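Local coordinates for protein 2,5-dihydroxypyridine 5,6-dioxygenase (Pseudomonas putida KT2440, PDB 7CUP) that catalyses the iron-dependent, dioxygen-consuming ring cleavage of 2,5-dihydroxypyridine to N-formylmaleamate in the aerobic degradation of nicotinate, at residues A[13-18]-A[132-137]; A[121-126]-A[187-192]; A[208-213]-A[321-326]; A[222-227]-A[242-247]. All blocks are in the same frame, centred on the assembly; numbering follows the deposited sequence.

Interaction 1. Residues A[13-18]-A[132-137]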
loop_
_atom_site.group_PDB
_atom_site.type_symbol
_atom_site.label_atom_id
_atom_site.label_comp_id
_atom_site.label_asym_id
_atom_site.label_seq_id
_atom_site.Cartn_x
_atom_site.Cartn_y
_atom_site.Cartn_z
ATOM N N GLU A 13 21.994 -12.456 -5.252
ATOM C CA GLU A 13 22.595 -13.364 -6.266
ATOM C C GLU A 13 23.983 -13.805 -5.788
ATOM O O GLU A 13 24.267 -15.015 -5.879
ATOM C CB GLU A 13 22.710 -12.724 -7.644
ATOM C CG GLU A 13 21.359 -12.471 -8.243
ATOM C CD GLU A 13 21.417 -11.684 -9.534
ATOM O OE1 GLU A 13 21.974 -12.240 -10.507
ATOM O OE2 GLU A 13 20.860 -10.546 -9.567
ATOM N N HIS A 14 24.822 -12.874 -5.329
ATOM C CA HIS A 14 26.197 -13.176 -4.844
ATOM C C HIS A 14 26.153 -14.203 -3.703
ATOM O O HIS A 14 26.820 -15.265 -3.803
ATOM C CB HIS A 14 26.929 -11.890 -4.451
ATOM C CG HIS A 14 28.203 -12.145 -3.714
ATOM N ND1 HIS A 14 29.384 -12.413 -4.366
ATOM C CD2 HIS A 14 28.492 -12.134 -2.397
ATOM C CE1 HIS A 14 30.346 -12.583 -3.487
ATOM N NE2 HIS A 14 29.826 -12.413 -2.266
ATOM N N VAL A 15 25.335 -13.961 -2.683
ATOM C CA VAL A 15 25.289 -14.811 -1.460
ATOM C C VAL A 15 24.622 -16.156 -1.798
ATOM O O VAL A 15 25.088 -17.158 -1.264
ATOM C CB VAL A 15 24.628 -14.051 -0.290
ATOM C CG1 VAL A 15 24.513 -14.925 0.956
ATOM C CG2 VAL A 15 25.419 -12.768 0.012
ATOM N N LEU A 16 23.588 -16.200 -2.642
ATOM C CA LEU A 16 22.954 -17.487 -3.051
ATOM C C LEU A 16 23.943 -18.329 -3.899
ATOM O O LEU A 16 24.017 -19.521 -3.675
ATOM C CB LEU A 16 21.672 -17.194 -3.819
ATOM C CG LEU A 16 20.514 -16.610 -3.002
ATOM C CD1 LEU A 16 19.293 -16.529 -3.898
ATOM C CD2 LEU A 16 20.201 -17.409 -1.766
ATOM N N LYS A 17 24.733 -17.702 -4.766
ATOM C CA LYS A 17 25.834 -18.374 -5.510
ATOM C C LYS A 17 26.849 -18.977 -4.522
ATOM O O LYS A 17 27.126 -20.183 -4.626
ATOM C CB LYS A 17 26.491 -17.403 -6.490
ATOM C CG LYS A 17 26.303 -17.793 -7.942
ATOM C CD LYS A 17 27.007 -16.901 -8.942
ATOM C CE LYS A 17 26.043 -15.939 -9.601
ATOM N NZ LYS A 17 26.746 -14.857 -10.324
ATOM N N LEU A 18 27.353 -18.198 -3.570
ATOM C CA LEU A 18 28.293 -18.736 -2.568
ATOM C C LEU A 18 27.607 -19.879 -1.822
ATOM O O LEU A 18 28.299 -20.806 -1.395
ATOM C CB LEU A 18 28.721 -17.621 -1.612
ATOM C CG LEU A 18 29.714 -16.621 -2.187
ATOM C CD1 LEU A 18 29.987 -15.498 -1.190
ATOM C CD2 LEU A 18 31.011 -17.322 -2.594
ATOM N N MET A 132 28.817 -5.932 5.344
ATOM C CA MET A 132 29.434 -7.243 5.671
ATOM C C MET A 132 29.006 -8.307 4.637
ATOM O O MET A 132 28.757 -9.435 5.013
ATOM C CB MET A 132 29.099 -7.649 7.108
ATOM C CG MET A 132 29.724 -6.713 8.085
ATOM S SD MET A 132 29.268 -6.996 9.772
ATOM C CE MET A 132 27.709 -6.104 9.881
ATOM N N LEU A 133 28.946 -7.946 3.365
ATOM C CA LEU A 133 28.653 -8.907 2.264
ATOM C C LEU A 133 29.667 -10.049 2.332
ATOM O O LEU A 133 30.875 -9.807 2.370
ATOM C CB LEU A 133 28.772 -8.180 0.931
ATOM C CG LEU A 133 28.345 -8.999 -0.277
ATOM C CD1 LEU A 133 26.840 -9.215 -0.273
ATOM C CD2 LEU A 133 28.805 -8.306 -1.545
ATOM N N PRO A 134 29.208 -11.308 2.446
ATOM C CA PRO A 134 30.125 -12.423 2.691
ATOM C C PRO A 134 31.145 -12.692 1.562
ATOM O O PRO A 134 30.867 -12.422 0.394
ATOM C CB PRO A 134 29.187 -13.617 2.904
ATOM C CG PRO A 134 27.873 -13.002 3.302
ATOM C CD PRO A 134 27.797 -11.700 2.543
ATOM N N THR A 135 32.330 -13.185 1.959
ATOM C CA THR A 135 33.488 -13.534 1.083
ATOM C C THR A 135 33.953 -14.964 1.389
ATOM O O THR A 135 33.837 -15.403 2.539
ATOM C CB THR A 135 34.643 -12.531 1.229
ATOM O OG1 THR A 135 35.176 -12.573 2.556
ATOM C CG2 THR A 135 34.244 -11.118 0.858
ATOM N N GLU A 136 34.422 -15.676 0.369
ATOM C CA GLU A 136 35.165 -16.960 0.512
ATOM C C GLU A 136 36.316 -16.765 1.507
ATOM O O GLU A 136 36.562 -17.653 2.303
ATOM C CB GLU A 136 35.650 -17.415 -0.865
ATOM C CG GLU A 136 34.512 -17.506 -1.876
ATOM C CD GLU A 136 34.675 -18.432 -3.075
ATOM O OE1 GLU A 136 34.812 -19.640 -2.869
ATOM O OE2 GLU A 136 34.588 -17.944 -4.210
ATOM N N ASP A 137 36.960 -15.605 1.488
ATOM C CA ASP A 137 38.112 -15.304 2.374
ATOM C C ASP A 137 37.639 -15.276 3.830
ATOM O O ASP A 137 38.379 -15.797 4.704
ATOM C CB ASP A 137 38.831 -14.039 1.910
ATOM C CG ASP A 137 40.333 -14.148 2.123
ATOM O OD1 ASP A 137 40.818 -13.523 3.098
ATOM O OD2 ASP A 137 40.989 -14.907 1.351
#
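His14 brings CD2 of its ring to 3.8 Å from Leu133 CG, meeting the leucine obliquely, while the far corner of the ring reaches past that leucine to the next residue's carbonyl. There NE2 gives its N-H to Pro134 O at 2.9 Å, a straight bond (165° at the hydrogen) with the oxygen lying in the ring plane. CG stands anti to the backbone N (chi1 169°), on a CB that already points toward the 132-137 segment. Leu18, one turn on, sits with CG over one face of the same ring, near its rim, and sends CD1 to 3.6 Å from Pro134 O, so that oxygen is touched by both side chains. An alanine in place of His14 would probably leave Pro134 O without this donor and open a gap between Leu18 and Leu133.

The apolar part is carried by Val15. Its CG2 presses on Pro134 CD at 3.6 Å and also meets Leu133 CD1, the valine and proline side chains crossing at about a right angle. Farther out, Leu18 CD2 packs on the aliphatic Glu136 CG at 3.6 Å.

The contact thus pins the last turns of helix 5-18 to the linker between helices 126-131 and 136-151. Leu16 turns instead to helix 37-49 and strand 96-99, and Trp190 packs on Pro134.

Interaction 2. Residues A[121-126]-A[187-192]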
loop_
_atom_site.group_PDB
_atom_site.type_symbol
_atom_site.label_atom_id
_atom_site.label_comp_id
_atom_site.label_asym_id
_atom_site.label_seq_id
_atom_site.Cartn_x
_atom_site.Cartn_y
_atom_site.Cartn_z
ATOM N N LEU A 121 20.057 -17.284 7.330
ATOM C CA LEU A 121 19.317 -16.212 8.036
ATOM C C LEU A 121 19.738 -14.875 7.420
ATOM O O LEU A 121 20.947 -14.695 7.150
ATOM C CB LEU A 121 19.606 -16.278 9.534
ATOM C CG LEU A 121 18.958 -15.159 10.339
ATOM C CD1 LEU A 121 17.446 -15.269 10.320
ATOM C CD2 LEU A 121 19.491 -15.130 11.762
ATOM N N ALA A 122 18.770 -13.997 7.118
ATOM C CA ALA A 122 19.008 -12.678 6.476
ATOM C C ALA A 122 17.926 -11.711 6.975
ATOM O O ALA A 122 16.846 -11.701 6.374
ATOM C CB ALA A 122 18.997 -12.783 4.957
ATOM N N VAL A 123 18.198 -10.984 8.065
ATOM C CA VAL A 123 17.154 -10.154 8.725
ATOM C C VAL A 123 17.688 -8.743 8.981
ATOM O O VAL A 123 16.840 -7.837 9.189
ATOM C CB VAL A 123 16.632 -10.812 10.010
ATOM C CG1 VAL A 123 15.727 -11.977 9.677
ATOM C CG2 VAL A 123 17.747 -11.220 10.968
ATOM N N GLU A 124 19.009 -8.558 8.941
ATOM C CA GLU A 124 19.605 -7.226 9.197
ATOM C C GLU A 124 19.239 -6.333 8.025
ATOM O O GLU A 124 18.950 -6.807 6.920
ATOM C CB GLU A 124 21.123 -7.274 9.391
ATOM C CG GLU A 124 21.572 -7.942 10.668
ATOM C CD GLU A 124 21.178 -7.292 11.982
ATOM O OE1 GLU A 124 22.063 -6.711 12.613
ATOM O OE2 GLU A 124 20.013 -7.493 12.427
ATOM N N PRO A 125 19.230 -4.999 8.245
ATOM C CA PRO A 125 18.921 -4.045 7.180
ATOM C C PRO A 125 19.848 -4.163 5.966
ATOM O O PRO A 125 21.032 -4.481 6.094
ATOM C CB PRO A 125 19.126 -2.666 7.847
ATOM C CG PRO A 125 19.142 -2.906 9.340
ATOM C CD PRO A 125 19.556 -4.349 9.524
ATOM N N PRO A 126 19.354 -3.884 4.746
ATOM C CA PRO A 126 20.166 -4.007 3.530
ATOM C C PRO A 126 21.537 -3.321 3.607
ATOM O O PRO A 126 22.497 -3.870 3.098
ATOM C CB PRO A 126 19.306 -3.315 2.458
ATOM C CG PRO A 126 17.878 -3.503 2.947
ATOM C CD PRO A 126 17.959 -3.497 4.460
ATOM N N TRP A 187 23.528 -24.290 8.766
ATOM C CA TRP A 187 22.864 -23.019 9.141
ATOM C C TRP A 187 23.960 -21.954 9.177
ATOM O O TRP A 187 25.077 -22.229 9.701
ATOM C CB TRP A 187 22.096 -23.126 10.474
ATOM C CG TRP A 187 21.379 -21.862 10.830
ATOM C CD1 TRP A 187 20.070 -21.550 10.605
ATOM C CD2 TRP A 187 21.941 -20.720 11.502
ATOM N NE1 TRP A 187 19.787 -20.292 11.081
ATOM C CE2 TRP A 187 20.914 -19.761 11.636
ATOM C CE3 TRP A 187 23.196 -20.441 12.053
ATOM C CZ2 TRP A 187 21.112 -18.539 12.272
ATOM C CZ3 TRP A 187 23.398 -19.217 12.652
ATOM C CH2 TRP A 187 22.368 -18.279 12.763
ATOM N N ASP A 188 23.693 -20.797 8.593
ATOM C CA ASP A 188 24.587 -19.618 8.736
ATOM C C ASP A 188 23.757 -18.343 8.604
ATOM O O ASP A 188 22.534 -18.433 8.354
ATOM C CB ASP A 188 25.758 -19.687 7.761
ATOM C CG ASP A 188 27.043 -19.041 8.265
ATOM O OD1 ASP A 188 26.957 -17.984 8.948
ATOM O OD2 ASP A 188 28.151 -19.581 7.932
ATOM N N HIS A 189 24.391 -17.207 8.878
ATOM C CA HIS A 189 23.710 -15.904 9.053
ATOM C C HIS A 189 24.479 -14.888 8.239
ATOM O O HIS A 189 25.661 -14.699 8.532
ATOM C CB HIS A 189 23.731 -15.538 10.533
ATOM C CG HIS A 189 22.963 -14.308 10.881
ATOM N ND1 HIS A 189 22.948 -13.809 12.168
ATOM C CD2 HIS A 189 22.238 -13.452 10.130
ATOM C CE1 HIS A 189 22.188 -12.730 12.189
ATOM N NE2 HIS A 189 21.755 -12.492 10.968
ATOM N N TRP A 190 23.857 -14.332 7.209
ATOM C CA TRP A 190 24.383 -13.132 6.545
ATOM C C TRP A 190 23.843 -11.901 7.270
ATOM O O TRP A 190 22.630 -11.690 7.222
ATOM C CB TRP A 190 23.950 -13.199 5.098
ATOM C CG TRP A 190 24.232 -11.954 4.329
ATOM C CD1 TRP A 190 25.115 -10.943 4.596
ATOM C CD2 TRP A 190 23.569 -11.612 3.126
ATOM N NE1 TRP A 190 25.048 -10.003 3.604
ATOM C CE2 TRP A 190 24.103 -10.385 2.699
ATOM C CE3 TRP A 190 22.546 -12.224 2.404
ATOM C CZ2 TRP A 190 23.676 -9.772 1.525
ATOM C CZ3 TRP A 190 22.127 -11.615 1.245
ATOM C CH2 TRP A 190 22.699 -10.422 0.809
ATOM N N PRO A 191 24.652 -11.091 8.007
ATOM C CA PRO A 191 26.111 -11.188 8.102
ATOM C C PRO A 191 26.662 -11.819 9.389
ATOM O O PRO A 191 25.937 -11.881 10.381
ATOM C CB PRO A 191 26.479 -9.709 8.183
ATOM C CG PRO A 191 25.412 -9.145 9.106
ATOM C CD PRO A 191 24.180 -9.986 8.851
ATOM N N SER A 192 27.931 -12.248 9.370
ATOM C CA SER A 192 28.615 -12.839 10.548
ATOM C C SER A 192 30.127 -12.835 10.301
ATOM O O SER A 192 30.635 -11.811 9.806
ATOM C CB SER A 192 28.042 -14.201 10.897
ATOM O OG SER A 192 28.150 -15.135 9.820
HETATM O O HOH W 1 20.730 -10.774 9.015
#
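The imidazole of His189 is sandwiched: Leu121 CD2 sits over the centre of one face, 3.5 Å from the ring centroid and 4° off its normal, a CH-pi contact, and Pro191 O lies over the centre of the opposite face. At the edge, in the ring plane, a water stands 2.8 Å from His189 NE2. This water also accepts from Val123 N and donates to Trp190 O, so it links the two segments just past the Leu121-His189 bridge. The leucine and histidine side chains run side by side in the same direction, each with CG anti to its backbone N (Leu121 chi1 176°). That same Leu121 CD2 touches the edge of the Trp187 indole at CZ2, 3.8 Å away.

The backbones pair in parallel, with Leu121 bridged to His189. Leu121 N donates to Asp188 O at 2.9 Å, and Leu121 O accepts from Trp190 N at 2.9 Å. Asp188 OD1 takes His189 N at 2.7 Å through its anti lone pair, and the carboxylate also holds Arg186 and the backbone of Tyr178 and Gly179.

Beyond the bridge, Glu124 CG packs on Pro191 CD at 3.8 Å, next to the cis peptide that precedes the proline; the Glu124 carboxylate goes on to Met288 N.

Strand 187-189 is one of the two outermost strands of the five-stranded parallel sheet in this chain, beside 118-121. The side chain of His189 is about 9 Å from that of iron ligand Asp320. Helix 5-18 covers Ala122 and Trp190 through Phe12, and helix 290-294 reaches His189 and Pro191 through Met290.

Interaction 3. Residues A[208-213]-A[321-326]; sequences LVLDVG and IPLRNC
Apolar packing comes first, and Leu210 and Leu323 carry most of it. Leu210 sets CG 3.8 Å from Ile321 CG2, and all three of its branch carbons gather around that one methyl. Leu323 CD2 packs on the backbone of the other strand, 3.9 Å from Leu210 CA and 3.8 Å from Val209 O, while Leu323 CD1 meets Leu208 CD2 at 4.1 Å. Each of these side-chain pairs crosses at about a right angle.

The strands do likewise: the axes of 208-210 and 321-323 run 89° apart and come within 8.1 Å, so two edge strands pack orthogonally, one from each sheet, joined through side chains. Strand 207-210 is an edge of the three-stranded antiparallel sheet; 319-323 is an edge of the five-stranded one and carries the iron ligand Asp320 beside Ile321. Phe301 on strand 299-303 fills in against Leu208, Ile321 and Leu323.

The polar contacts lie past the strand ends. Arg324 NH1 donates to Val212 O at 3.0 Å, bent to 146° at the hydrogen, with the oxygen 23° out of the guanidinium plane. The same Arg324 NH1 comes to 3.5 Å from C of Gly213, whose backbone angles suit glycine and whose missing CB leaves room for it. The guanidinium also forms salt bridges with Asp214 and, through NH2, with Glu246 of a neighbouring subunit. A water accepts from Asn325 ND2 at 3.2 Å and lies near Asp211 OD2.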
loop_
_atom_site.group_PDB
_atom_site.type_symbol
_atom_site.label_atom_id
_atom_site.label_comp_id
_atom_site.label_asym_id
_atom_site.label_seq_id
_atom_site.Cartn_x
_atom_site.Cartn_y
_atom_site.Cartn_z
ATOM N N LEU A 208 34.204 -12.273 34.771
ATOM C CA LEU A 208 34.089 -11.492 33.517
ATOM C C LEU A 208 33.655 -10.077 33.885
ATOM O O LEU A 208 32.609 -9.931 34.520
ATOM C CB LEU A 208 33.108 -12.186 32.569
ATOM C CG LEU A 208 33.615 -13.504 31.986
ATOM C CD1 LEU A 208 32.464 -14.321 31.413
ATOM C CD2 LEU A 208 34.721 -13.284 30.946
ATOM N N VAL A 209 34.484 -9.090 33.533
ATOM C CA VAL A 209 34.182 -7.652 33.783
ATOM C C VAL A 209 33.689 -7.038 32.468
ATOM O O VAL A 209 34.450 -6.985 31.473
ATOM C CB VAL A 209 35.395 -6.893 34.359
ATOM C CG1 VAL A 209 35.158 -5.383 34.403
ATOM C CG2 VAL A 209 35.772 -7.444 35.735
ATOM N N LEU A 210 32.451 -6.581 32.468
ATOM C CA LEU A 210 31.990 -5.674 31.393
ATOM C C LEU A 210 32.626 -4.330 31.721
ATOM O O LEU A 210 32.279 -3.754 32.743
ATOM C CB LEU A 210 30.462 -5.602 31.371
ATOM C CG LEU A 210 29.747 -6.787 30.734
ATOM C CD1 LEU A 210 30.011 -8.071 31.503
ATOM C CD2 LEU A 210 28.254 -6.520 30.682
ATOM N N ASP A 211 33.602 -3.904 30.938
ATOM C CA ASP A 211 34.252 -2.592 31.148
ATOM C C ASP A 211 33.342 -1.501 30.599
ATOM O O ASP A 211 32.373 -1.823 29.878
ATOM C CB ASP A 211 35.621 -2.534 30.491
ATOM C CG ASP A 211 36.489 -1.417 31.034
ATOM O OD1 ASP A 211 36.051 -0.754 31.988
ATOM O OD2 ASP A 211 37.590 -1.247 30.520
ATOM N N VAL A 212 33.638 -0.252 30.959
ATOM C CA VAL A 212 33.057 0.947 30.294
ATOM C C VAL A 212 33.252 0.692 28.796
ATOM O O VAL A 212 34.356 0.266 28.412
ATOM C CB VAL A 212 33.715 2.266 30.773
ATOM C CG1 VAL A 212 33.225 3.472 29.978
ATOM C CG2 VAL A 212 33.498 2.514 32.262
ATOM N N GLY A 213 32.187 0.825 28.004
ATOM C CA GLY A 213 32.249 0.625 26.544
ATOM C C GLY A 213 31.854 -0.779 26.120
ATOM O O GLY A 213 31.603 -0.975 24.918
ATOM N N ILE A 321 27.025 -10.957 25.051
ATOM C CA ILE A 321 27.872 -9.915 25.691
ATOM C C ILE A 321 29.268 -9.982 25.090
ATOM O O ILE A 321 30.040 -10.865 25.445
ATOM C CB ILE A 321 27.904 -10.110 27.213
ATOM C CG1 ILE A 321 26.494 -10.076 27.794
ATOM C CG2 ILE A 321 28.825 -9.080 27.836
ATOM C CD1 ILE A 321 26.407 -10.422 29.273
ATOM N N PRO A 322 29.625 -9.052 24.182
ATOM C CA PRO A 322 30.992 -8.916 23.684
ATOM C C PRO A 322 31.858 -7.996 24.557
ATOM O O PRO A 322 31.402 -6.958 24.967
ATOM C CB PRO A 322 30.834 -8.279 22.297
ATOM C CG PRO A 322 29.470 -7.592 22.329
ATOM C CD PRO A 322 28.705 -8.113 23.522
ATOM N N LEU A 323 33.107 -8.393 24.788
ATOM C CA LEU A 323 34.097 -7.598 25.555
ATOM C C LEU A 323 35.241 -7.213 24.629
ATOM O O LEU A 323 35.643 -8.057 23.790
ATOM C CB LEU A 323 34.595 -8.428 26.737
ATOM C CG LEU A 323 33.513 -9.027 27.607
ATOM C CD1 LEU A 323 34.143 -9.914 28.659
ATOM C CD2 LEU A 323 32.663 -7.933 28.247
ATOM N N ARG A 324 35.731 -5.982 24.779
ATOM C CA ARG A 324 36.907 -5.440 24.065
ATOM C C ARG A 324 38.184 -5.687 24.873
ATOM O O ARG A 324 38.077 -5.899 26.089
ATOM C CB ARG A 324 36.836 -3.915 23.988
ATOM C CG ARG A 324 36.066 -3.388 22.803
ATOM C CD ARG A 324 35.250 -2.212 23.258
ATOM N NE ARG A 324 35.960 -1.050 23.785
ATOM C CZ ARG A 324 35.937 -0.624 25.055
ATOM N NH1 ARG A 324 35.321 -1.289 26.043
ATOM N NH2 ARG A 324 36.570 0.496 25.322
ATOM N N ASN A 325 39.340 -5.562 24.214
ATOM C CA ASN A 325 40.671 -5.381 24.864
ATOM C C ASN A 325 41.091 -6.644 25.603
ATOM O O ASN A 325 41.976 -6.534 26.454
ATOM C CB ASN A 325 40.671 -4.248 25.892
ATOM C CG ASN A 325 40.230 -2.942 25.283
ATOM O OD1 ASN A 325 40.477 -2.728 24.106
ATOM N ND2 ASN A 325 39.564 -2.092 26.061
ATOM N N CYS A 326 40.517 -7.796 25.248
ATOM C CA CYS A 326 40.666 -9.052 26.011
ATOM C C CYS A 326 41.855 -9.818 25.441
ATOM O O CYS A 326 42.158 -9.661 24.236
ATOM C CB CYS A 326 39.414 -9.925 25.985
ATOM S SG CYS A 326 38.118 -9.410 27.143
HETATM O O HOH W 2 38.400 -3.635 28.628
#

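Interaction 4. Residues A[222-227]-A[242-247]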
loop_
_atom_site.group_PDB
_atom_site.type_symbol
_atom_site.label_atom_id
_atom_site.label_comp_id
_atom_site.label_asym_id
_atom_site.label_seq_id
_atom_site.Cartn_x
_atom_site.Cartn_y
_atom_site.Cartn_z
ATOM N N TYR A 222 26.128 0.705 25.472
ATOM C CA TYR A 222 27.537 0.722 25.925
ATOM C C TYR A 222 27.522 0.966 27.437
ATOM O O TYR A 222 26.947 1.973 27.863
ATOM C CB TYR A 222 28.316 1.804 25.185
ATOM C CG TYR A 222 28.392 1.615 23.696
ATOM C CD1 TYR A 222 29.357 0.809 23.126
ATOM C CD2 TYR A 222 27.556 2.311 22.840
ATOM C CE1 TYR A 222 29.496 0.701 21.749
ATOM C CE2 TYR A 222 27.664 2.196 21.463
ATOM C CZ TYR A 222 28.630 1.376 20.906
ATOM O OH TYR A 222 28.717 1.252 19.540
ATOM N N CYS A 223 28.114 0.074 28.225
ATOM C CA CYS A 223 28.224 0.253 29.701
ATOM C C CYS A 223 28.934 1.580 29.993
ATOM O O CYS A 223 29.974 1.841 29.379
ATOM C CB CYS A 223 28.981 -0.905 30.337
ATOM S SG CYS A 223 28.042 -2.444 30.236
ATOM N N ARG A 224 28.397 2.391 30.891
ATOM C CA ARG A 224 29.063 3.650 31.314
ATOM C C ARG A 224 29.749 3.427 32.667
ATOM O O ARG A 224 30.565 4.258 33.039
ATOM C CB ARG A 224 28.044 4.796 31.268
ATOM C CG ARG A 224 27.530 5.098 29.865
ATOM C CD ARG A 224 28.673 5.322 28.890
ATOM N NE ARG A 224 29.551 6.441 29.291
ATOM C CZ ARG A 224 29.494 7.677 28.790
ATOM N NH1 ARG A 224 28.617 7.985 27.849
ATOM N NH2 ARG A 224 30.344 8.602 29.201
ATOM N N GLU A 225 29.486 2.314 33.334
ATOM C CA GLU A 225 30.296 1.840 34.486
ATOM C C GLU A 225 30.425 0.325 34.368
ATOM O O GLU A 225 29.580 -0.310 33.726
ATOM C CB GLU A 225 29.698 2.182 35.857
ATOM C CG GLU A 225 28.553 3.180 35.840
ATOM C CD GLU A 225 27.755 3.235 37.141
ATOM O OE1 GLU A 225 26.479 3.296 37.074
ATOM O OE2 GLU A 225 28.415 3.218 38.226
ATOM N N ARG A 226 31.429 -0.230 35.025
ATOM C CA ARG A 226 31.763 -1.670 34.994
ATOM C C ARG A 226 30.627 -2.507 35.583
ATOM O O ARG A 226 29.934 -2.065 36.506
ATOM C CB ARG A 226 33.067 -1.890 35.761
ATOM C CG ARG A 226 34.251 -1.228 35.091
ATOM C CD ARG A 226 35.553 -1.627 35.736
ATOM N NE ARG A 226 36.643 -1.221 34.873
ATOM C CZ ARG A 226 37.911 -1.109 35.251
ATOM N NH1 ARG A 226 38.247 -1.365 36.506
ATOM N NH2 ARG A 226 38.832 -0.743 34.370
ATOM N N ILE A 227 30.431 -3.690 35.024
ATOM C CA ILE A 227 29.664 -4.774 35.686
ATOM C C ILE A 227 30.653 -5.905 35.898
ATOM O O ILE A 227 31.336 -6.242 34.921
ATOM C CB ILE A 227 28.450 -5.208 34.855
ATOM C CG1 ILE A 227 27.540 -4.017 34.543
ATOM C CG2 ILE A 227 27.703 -6.328 35.551
ATOM C CD1 ILE A 227 26.458 -4.348 33.550
ATOM N N GLY A 242 27.044 -0.362 39.765
ATOM C CA GLY A 242 26.042 0.650 40.139
ATOM C C GLY A 242 24.758 0.431 39.365
ATOM O O GLY A 242 24.002 -0.491 39.711
ATOM N N PHE A 243 24.536 1.199 38.302
ATOM C CA PHE A 243 23.201 1.238 37.660
ATOM C C PHE A 243 23.065 0.071 36.673
ATOM O O PHE A 243 22.052 -0.620 36.741
ATOM C CB PHE A 243 22.911 2.597 37.019
ATOM C CG PHE A 243 21.679 2.552 36.159
ATOM C CD1 PHE A 243 20.454 2.240 36.720
ATOM C CD2 PHE A 243 21.771 2.687 34.787
ATOM C CE1 PHE A 243 19.333 2.126 35.914
ATOM C CE2 PHE A 243 20.645 2.584 33.983
ATOM C CZ PHE A 243 19.427 2.315 34.550
ATOM N N GLU A 244 24.018 -0.103 35.767
ATOM C CA GLU A 244 23.940 -1.179 34.765
ATOM C C GLU A 244 23.675 -2.498 35.504
ATOM O O GLU A 244 22.799 -3.230 35.065
ATOM C CB GLU A 244 25.195 -1.262 33.902
ATOM C CG GLU A 244 25.216 -0.282 32.736
ATOM C CD GLU A 244 25.910 1.022 33.054
ATOM O OE1 GLU A 244 26.006 1.869 32.154
ATOM O OE2 GLU A 244 26.356 1.176 34.210
ATOM N N ALA A 245 24.412 -2.776 36.585
ATOM C CA ALA A 245 24.307 -4.029 37.368
ATOM C C ALA A 245 22.890 -4.178 37.909
ATOM O O ALA A 245 22.306 -5.237 37.788
ATOM C CB ALA A 245 25.326 -4.033 38.479
ATOM N N GLU A 246 22.328 -3.147 38.496
ATOM C CA GLU A 246 20.962 -3.266 39.059
ATOM C C GLU A 246 19.962 -3.568 37.927
ATOM O O GLU A 246 19.037 -4.369 38.132
ATOM C CB GLU A 246 20.567 -1.960 39.734
ATOM C CG GLU A 246 19.222 -2.032 40.418
ATOM C CD GLU A 246 18.857 -0.689 41.002
ATOM O OE1 GLU A 246 17.753 -0.554 41.514
ATOM O OE2 GLU A 246 19.692 0.227 40.936
ATOM N N TYR A 247 20.119 -2.912 36.781
ATOM C CA TYR A 247 19.229 -3.105 35.607
ATOM C C TYR A 247 19.379 -4.545 35.120
ATOM O O TYR A 247 18.351 -5.194 34.888
ATOM C CB TYR A 247 19.519 -2.081 34.508
ATOM C CG TYR A 247 18.640 -2.197 33.285
ATOM C CD1 TYR A 247 18.899 -3.136 32.305
ATOM C CD2 TYR A 247 17.566 -1.354 33.084
ATOM C CE1 TYR A 247 18.112 -3.251 31.168
ATOM C CE2 TYR A 247 16.790 -1.433 31.936
ATOM C CZ TYR A 247 17.057 -2.393 30.977
ATOM O OH TYR A 247 16.283 -2.537 29.866
HETATM O O HOH W 3 27.276 -1.024 36.928
#
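Glu244 OE1 takes the N-H of Arg224 at 2.8 Å, nearly straight (173°) and from above the carboxylate plane; Glu244 OE2 receives a weak bond from Glu225 N. The bend at chi2 (93°) turns CD of Glu244 toward the loop. In return Glu225 OE1 accepts from Phe243 N at 3.1 Å, again from above its plane, so backbone-to-carboxylate hydrogen bonds join the segments in both directions. Replacing Glu225 by an alanine would probably leave Phe243 N, in the first turn of the helix, without this acceptor.

Like charges also meet, Glu225 OE1 lying 3.6 Å from Glu244 OE2, a repulsion probably eased by Arg224 of a neighbouring subunit, which bridges to both glutamates.

Apolar contact comes from Ile227, whose CD1 touches Glu244 CB at 3.4 Å, the side chains crossing at about a right angle.

A water donates to Arg226 O at 2.9 Å and accepts from Gly242 N at 2.9 Å.

The arrangement is a helix N-terminus held by a loop carboxylate: Gly242 is the N-cap of helix 243-253, and Glu225 takes a first-turn N-H at an interface between subunits of the hexamer.

In the fold
From the N terminus, helix 5-18 opens interaction 1, which closes on the linker at 132-137. Before that happens, the chain passes through 121-126 and so begins interaction 2, completed only at 187-192; the two therefore cross. They also touch, Trp190 packing on Val15, Leu133 and Pro134, and together they tie the parallel sheet to helix 5-18 and to the linker before helix 136-151. Interaction 3 runs from 208-213 to 321-326 and joins two antiparallel sheets, with interaction 4 nested inside its loop. These two meet through probable backbone hydrogen bonds, Leu210 to Ile227 and Gly213 to Cys223. Interactions 1 and 4 lie on opposite sides of the chain's centre, their own centres about 38 Å apart.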